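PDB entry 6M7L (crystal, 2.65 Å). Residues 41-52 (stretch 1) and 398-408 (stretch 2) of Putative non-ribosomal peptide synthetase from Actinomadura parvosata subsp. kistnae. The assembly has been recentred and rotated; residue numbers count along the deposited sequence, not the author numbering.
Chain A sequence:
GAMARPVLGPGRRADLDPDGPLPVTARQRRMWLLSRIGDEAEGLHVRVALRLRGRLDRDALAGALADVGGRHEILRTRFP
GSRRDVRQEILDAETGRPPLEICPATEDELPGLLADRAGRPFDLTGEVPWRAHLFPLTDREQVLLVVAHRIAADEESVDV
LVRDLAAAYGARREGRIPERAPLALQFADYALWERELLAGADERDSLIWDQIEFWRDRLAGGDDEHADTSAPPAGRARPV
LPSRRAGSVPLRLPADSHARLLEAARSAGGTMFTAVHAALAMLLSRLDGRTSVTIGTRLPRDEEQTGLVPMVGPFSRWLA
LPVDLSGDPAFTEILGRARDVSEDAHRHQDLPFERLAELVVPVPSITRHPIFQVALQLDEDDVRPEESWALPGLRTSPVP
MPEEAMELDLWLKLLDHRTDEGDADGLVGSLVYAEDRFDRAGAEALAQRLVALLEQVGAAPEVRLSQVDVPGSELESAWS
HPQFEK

Stretch 1 41-52: AEGLHVRVALRL
Stretch 2 398-408: PVPMPEEAMEL

The two stretches run antiparallel, their end-to-end directions 171° apart, and are joined by three hydrogen bonds. The shortest links backbones: V399 N donates to A49 O at 2.7 Å, nearly straight at 172°. The other two come from R47, whose NH1 and NH2 both donate to the carbonyl of P402, with NH1 to P402 O at 3.1 Å and NH2 to P402 O at 2.9 Å. This carbonyl lies near the guanidinium plane, so one oxygen can accept from both terminal nitrogens. R47 reaches it with chi1 72° (p), chi2 -76° (m), chi3 123° and chi4 91°.

The guanidinium is also sandwiched. M401 CB covers one face, 3.4 Å from R47 NH2, and E404 CG the opposite face, 3.3 Å from R47 NH1. The E404 carboxylate stays beyond salt-bridge range, with OE2 4.2 Å from R47 NE; its rotamer is m,t.

Residues 45-52 form an extended strand, with phi from -82° to -157° and psi from 98° to 154°. P398 (-77/143) lies opposite L50, their CA atoms 4.7 Å apart, and V399 (-102/124) opposite A49, at 5.0 Å. P398 CA also approaches A49 O at 3.5 Å in a CA-H...O contact. A49 and V399 share one sheet face, where A49 CB lies 3.6 Å from V399 CB. M401, with all three chi angles m, brings SD to 4.0 Å from A49 CB. V399 is t, placing CG2 3.6 Å from R51 N.

From P402 to M406 the second stretch continues as extended loop, leaving that conformation at E407 (-92/-18). L44 and A405 come level, CA to CA 5.8 Å. The small A405 side chain points toward the first stretch, its CB 3.5 Å from G43 O and 3.8 Å from E42 CB. L44 (m,t) adds to the packing, its CD2 3.7 Å from A405 O and 4.3 Å from A405 CB. In all, 741 Å² is buried.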

# COMPACT_ATOMS: atom_id res chain seq x y z
N ALA A 41 -2.00 2.88 34.63
CA ALA A 41 -1.93 1.93 33.53
C ALA A 41 -2.05 2.67 32.21
O ALA A 41 -3.00 3.43 31.99
CB ALA A 41 -3.05 0.89 33.66
N GLU A 42 -1.08 2.46 31.32
CA GLU A 42 -1.13 3.07 30.00
C GLU A 42 -2.38 2.62 29.27
O GLU A 42 -2.72 1.43 29.27
CB GLU A 42 0.12 2.72 29.20
CG GLU A 42 1.41 3.29 29.78
CD GLU A 42 1.42 4.80 29.80
OE1 GLU A 42 1.29 5.41 28.72
OE2 GLU A 42 1.53 5.38 30.90
N GLY A 43 -3.07 3.57 28.65
CA GLY A 43 -4.27 3.23 27.91
C GLY A 43 -3.96 2.27 26.78
O GLY A 43 -2.93 2.38 26.11
N LEU A 44 -4.86 1.31 26.58
CA LEU A 44 -4.75 0.38 25.46
C LEU A 44 -5.26 1.10 24.22
O LEU A 44 -6.45 1.05 23.88
CB LEU A 44 -5.52 -0.90 25.74
CG LEU A 44 -4.90 -1.82 26.79
CD1 LEU A 44 -5.82 -2.99 27.11
CD2 LEU A 44 -3.55 -2.31 26.31
N HIS A 45 -4.34 1.78 23.53
CA HIS A 45 -4.67 2.62 22.39
C HIS A 45 -3.81 2.24 21.20
O HIS A 45 -2.70 1.72 21.34
CB HIS A 45 -4.46 4.11 22.71
CG HIS A 45 -5.10 4.57 23.97
ND1 HIS A 45 -4.56 5.56 24.77
CD2 HIS A 45 -6.25 4.20 24.58
CE1 HIS A 45 -5.34 5.77 25.81
NE2 HIS A 45 -6.37 4.95 25.72
N VAL A 46 -4.33 2.52 20.02
CA VAL A 46 -3.52 2.61 18.81
C VAL A 46 -3.25 4.08 18.56
O VAL A 46 -4.06 4.95 18.91
CB VAL A 46 -4.19 1.95 17.60
CG1 VAL A 46 -4.22 0.43 17.76
CG2 VAL A 46 -5.59 2.50 17.41
N ARG A 47 -2.10 4.39 17.97
CA ARG A 47 -1.76 5.79 17.77
C ARG A 47 -0.75 5.92 16.63
O ARG A 47 0.04 5.01 16.37
CB ARG A 47 -1.22 6.43 19.05
CG ARG A 47 0.18 5.99 19.46
CD ARG A 47 0.15 4.59 20.10
NE ARG A 47 1.04 3.68 19.38
CZ ARG A 47 2.32 3.49 19.70
NH1 ARG A 47 3.06 2.66 18.97
NH2 ARG A 47 2.85 4.12 20.74
N VAL A 48 -0.80 7.07 15.96
CA VAL A 48 0.07 7.37 14.84
C VAL A 48 0.48 8.83 14.93
O VAL A 48 -0.36 9.71 15.15
CB VAL A 48 -0.61 7.08 13.49
CG1 VAL A 48 -1.99 7.73 13.42
CG2 VAL A 48 0.26 7.54 12.33
N ALA A 49 1.78 9.09 14.78
CA ALA A 49 2.30 10.45 14.74
C ALA A 49 2.81 10.74 13.34
O ALA A 49 3.61 9.97 12.79
CB ALA A 49 3.42 10.63 15.77
N LEU A 50 2.33 11.83 12.75
CA LEU A 50 2.65 12.20 11.38
C LEU A 50 3.39 13.52 11.36
O LEU A 50 2.88 14.53 11.87
CB LEU A 50 1.37 12.31 10.53
CG LEU A 50 0.57 11.04 10.25
CD1 LEU A 50 -0.64 11.38 9.40
CD2 LEU A 50 1.43 9.99 9.57
N ARG A 51 4.58 13.53 10.78
CA ARG A 51 5.28 14.78 10.52
C ARG A 51 4.74 15.39 9.23
O ARG A 51 4.71 14.73 8.19
CB ARG A 51 6.79 14.55 10.41
CG ARG A 51 7.58 15.82 10.18
CD ARG A 51 9.02 15.68 10.62
NE ARG A 51 9.33 16.59 11.71
CZ ARG A 51 9.50 16.22 12.98
NH1 ARG A 51 9.41 14.94 13.31
NH2 ARG A 51 9.77 17.13 13.90
N LEU A 52 4.28 16.64 9.32
CA LEU A 52 3.64 17.33 8.21
C LEU A 52 4.43 18.60 7.92
O LEU A 52 4.24 19.62 8.59
CB LEU A 52 2.18 17.65 8.53
CG LEU A 52 1.30 16.49 8.97
CD1 LEU A 52 -0.05 17.00 9.45
CD2 LEU A 52 1.12 15.49 7.84
N PRO A 398 6.12 9.38 8.82
CA PRO A 398 5.74 8.92 10.16
C PRO A 398 6.78 9.25 11.21
O PRO A 398 7.99 9.20 10.96
CB PRO A 398 5.60 7.40 9.98
CG PRO A 398 6.54 7.08 8.87
CD PRO A 398 6.52 8.27 7.94
N VAL A 399 6.30 9.59 12.40
CA VAL A 399 7.14 9.87 13.56
C VAL A 399 7.12 8.63 14.46
O VAL A 399 6.03 8.19 14.85
CB VAL A 399 6.66 11.11 14.32
CG1 VAL A 399 7.47 11.30 15.61
CG2 VAL A 399 6.74 12.34 13.43
N PRO A 400 8.27 8.05 14.79
CA PRO A 400 8.27 6.85 15.63
C PRO A 400 7.75 7.15 17.03
O PRO A 400 7.98 8.22 17.58
CB PRO A 400 9.75 6.43 15.65
CG PRO A 400 10.49 7.70 15.41
CD PRO A 400 9.64 8.47 14.45
N MET A 401 7.03 6.18 17.58
CA MET A 401 6.52 6.19 18.94
C MET A 401 7.11 5.01 19.70
O MET A 401 7.57 4.04 19.09
CB MET A 401 4.99 6.10 18.95
CG MET A 401 4.27 7.21 18.20
SD MET A 401 3.92 8.64 19.23
CE MET A 401 3.07 7.87 20.60
N PRO A 402 7.12 5.06 21.03
CA PRO A 402 7.51 3.88 21.80
C PRO A 402 6.57 2.72 21.54
O PRO A 402 5.49 2.87 20.95
CB PRO A 402 7.43 4.36 23.26
CG PRO A 402 7.61 5.84 23.17
CD PRO A 402 6.94 6.25 21.89
N GLU A 403 6.99 1.53 21.97
CA GLU A 403 6.20 0.33 21.76
C GLU A 403 4.81 0.49 22.35
O GLU A 403 4.63 1.13 23.39
CB GLU A 403 6.89 -0.88 22.37
CG GLU A 403 8.20 -1.27 21.70
CD GLU A 403 8.00 -1.91 20.34
OE1 GLU A 403 8.99 -2.05 19.60
OE2 GLU A 403 6.85 -2.28 20.01
N GLU A 404 3.81 -0.08 21.67
CA GLU A 404 2.43 0.03 22.11
C GLU A 404 2.25 -0.58 23.49
O GLU A 404 2.94 -1.53 23.87
CB GLU A 404 1.50 -0.65 21.11
CG GLU A 404 1.17 0.18 19.89
CD GLU A 404 0.52 -0.64 18.79
OE1 GLU A 404 0.72 -1.87 18.77
OE2 GLU A 404 -0.19 -0.05 17.95
N ALA A 405 1.31 -0.02 24.25
CA ALA A 405 0.92 -0.62 25.52
C ALA A 405 0.33 -2.00 25.27
O ALA A 405 -0.47 -2.19 24.35
CB ALA A 405 -0.08 0.27 26.24
N MET A 406 0.74 -2.98 26.07
CA MET A 406 0.28 -4.34 25.90
C MET A 406 0.09 -5.00 27.26
O MET A 406 0.66 -4.57 28.26
CB MET A 406 1.26 -5.17 25.05
CG MET A 406 2.59 -5.44 25.71
SD MET A 406 3.62 -6.52 24.70
CE MET A 406 4.95 -6.90 25.84
N GLU A 407 -0.74 -6.04 27.27
CA GLU A 407 -0.92 -6.86 28.46
C GLU A 407 0.01 -8.06 28.49
O GLU A 407 0.19 -8.65 29.56
CB GLU A 407 -2.37 -7.36 28.54
CG GLU A 407 -3.42 -6.28 28.46
CD GLU A 407 -4.82 -6.84 28.59
OE1 GLU A 407 -5.18 -7.28 29.71
OE2 GLU A 407 -5.54 -6.87 27.58
N LEU A 408 0.59 -8.43 27.36
CA LEU A 408 1.47 -9.58 27.30
C LEU A 408 2.79 -9.28 28.00
O LEU A 408 3.18 -8.12 28.18
CB LEU A 408 1.73 -9.97 25.84
CG LEU A 408 0.48 -10.27 25.01
CD1 LEU A 408 0.77 -10.07 23.53
CD2 LEU A 408 -0.01 -11.68 25.28